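PDB 4P5A: thymidylate synthase ThyX from Streptomyces cacaoi subsp. asoensis, which is a homotetrameric FAD-dependent UMP/dUMP methylase that probably uses methylenetetrahydrofolate as methyl donor and NADPH as reductant. Local coordinates for residues D18-S22 with H67-T71. Numbering follows the deposited sequence.
Sequences DSSAS and HNSMT
An antiparallel pair of β-strands joins these segments: the end of strand 13-20, at the margin of the chain's four-stranded ThyX sheet, runs beside the start of strand 69-77. The axes of 18-20 and 69-71 approach to 4.7 Å, their N-to-C directions 174° apart and so almost exactly antiparallel, and extended backbones set D18 opposite T71, S19 opposite M70 and S20 opposite S69. D18-T71 and S20-S69 are the hydrogen-bonded pairs, CA to CA 5.3 Å in both. T71 N donates to D18 O at 2.8 Å, and the return bond from D18 N to T71 O is weak at 3.4 Å; S20 N reaches S69 O at 2.8 Å, and S69 N reaches S20 O at 2.9 Å. Between them S19 and M70 form a non-hydrogen-bonded pair, CA to CA 4.2 Å.

Side chains alternate between the faces. D18, S20, S69 and T71 share one face: charged D18 suits its exposed position, small S20 and S69 each pack on their own counterpart in the second subunit, and buried T71 satisfies its hydroxyl by bonding T180 on the next strand. S19 and M70 occupy the face covered by helices 183-193 and 207-223, where long, flexible M70 (chi1 m, chi2 t, chi3 m) packs on both and compact S19 fits beside it.

Beyond the ladder, N68, short and polar, suits a buried place against N182 of the FAD site, and S22 N-caps helix 23-30, its OG accepting from A25 N. A21, small enough to fit against the sheet, brings its CB to 3.8 Å from N68 CB and 4.1 Å from M70 CG.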
loop_
_atom_site.group_PDB
_atom_site.type_symbol
_atom_site.label_atom_id
_atom_site.label_comp_id
_atom_site.label_asym_id
_atom_site.label_seq_id
_atom_site.Cartn_x
_atom_site.Cartn_y
_atom_site.Cartn_z
ATOM N N ASP B 18 -7.261 -2.517 21.514
ATOM C CA ASP B 18 -7.318 -1.112 21.719
ATOM C C ASP B 18 -7.951 -0.496 20.519
ATOM O O ASP B 18 -8.059 -1.150 19.485
ATOM C CB ASP B 18 -5.879 -0.548 21.794
ATOM C CG ASP B 18 -5.872 0.884 22.347
ATOM O OD1 ASP B 18 -6.869 1.291 23.049
ATOM O OD2 ASP B 18 -4.907 1.615 21.998
ATOM N N SER B 19 -8.363 0.754 20.605
ATOM C CA SER B 19 -8.849 1.400 19.379
ATOM C C SER B 19 -8.862 2.883 19.542
ATOM O O SER B 19 -8.812 3.416 20.730
ATOM C CB SER B 19 -10.299 0.958 19.091
ATOM O OG SER B 19 -11.197 1.264 20.191
ATOM N N SER B 20 -8.976 3.596 18.428
ATOM C CA SER B 20 -9.333 4.970 18.515
ATOM C C SER B 20 -10.204 5.152 17.269
ATOM O O SER B 20 -9.671 5.420 16.172
ATOM C CB SER B 20 -8.062 5.816 18.433
ATOM O OG SER B 20 -8.406 7.163 18.335
ATOM N N ALA B 21 -11.478 4.866 17.419
ATOM C CA ALA B 21 -12.365 4.885 16.240
ATOM C C ALA B 21 -13.744 5.253 16.634
ATOM O O ALA B 21 -14.295 4.728 17.673
ATOM C CB ALA B 21 -12.433 3.519 15.620
ATOM N N SER B 22 -14.309 6.183 15.876
ATOM C CA SER B 22 -15.701 6.607 16.172
ATOM C C SER B 22 -16.279 7.199 14.900
ATOM O O SER B 22 -15.544 7.583 13.984
ATOM C CB SER B 22 -15.653 7.707 17.256
ATOM O OG SER B 22 -15.027 8.896 16.732
ATOM N N HIS B 67 -9.308 7.504 9.018
ATOM C CA HIS B 67 -8.640 8.299 10.073
ATOM C C HIS B 67 -9.019 7.746 11.444
ATOM O O HIS B 67 -9.644 8.416 12.269
ATOM C CB HIS B 67 -8.981 9.804 9.910
ATOM C CG HIS B 67 -8.442 10.303 8.612
ATOM N ND1 HIS B 67 -7.210 10.923 8.498
ATOM C CD2 HIS B 67 -8.930 10.223 7.362
ATOM C CE1 HIS B 67 -6.945 11.194 7.233
ATOM N NE2 HIS B 67 -7.969 10.800 6.517
ATOM N N ASN B 68 -8.646 6.480 11.702
ATOM C CA ASN B 68 -8.947 5.816 12.949
ATOM C C ASN B 68 -8.146 4.575 13.049
ATOM O O ASN B 68 -7.489 4.233 12.046
ATOM C CB ASN B 68 -10.462 5.472 13.062
ATOM C CG ASN B 68 -11.014 4.812 11.792
ATOM O OD1 ASN B 68 -11.835 5.400 10.975
ATOM N ND2 ASN B 68 -10.602 3.679 11.605
ATOM N N SER B 69 -8.267 3.827 14.125
ATOM C CA SER B 69 -7.504 2.577 14.214
ATOM C C SER B 69 -8.208 1.599 15.148
ATOM O O SER B 69 -8.849 2.039 16.154
ATOM C CB SER B 69 -6.131 2.905 14.738
ATOM O OG SER B 69 -5.350 1.749 14.851
ATOM N N MET B 70 -8.067 0.331 14.850
ATOM C CA MET B 70 -8.559 -0.698 15.768
ATOM C C MET B 70 -7.517 -1.786 15.843
ATOM O O MET B 70 -7.004 -2.181 14.772
ATOM C CB MET B 70 -9.844 -1.320 15.196
ATOM C CG MET B 70 -11.084 -0.362 15.447
ATOM S SD MET B 70 -12.469 -0.947 14.367
ATOM C CE MET B 70 -12.010 -0.302 12.658
ATOM N N THR B 71 -7.253 -2.317 17.019
ATOM C CA THR B 71 -6.221 -3.427 17.047
ATOM C C THR B 71 -6.884 -4.633 17.665
ATOM O O THR B 71 -7.457 -4.536 18.757
ATOM C CB THR B 71 -5.057 -3.036 17.935
ATOM O OG1 THR B 71 -4.324 -1.888 17.343
ATOM C CG2 THR B 71 -4.056 -4.205 18.206
#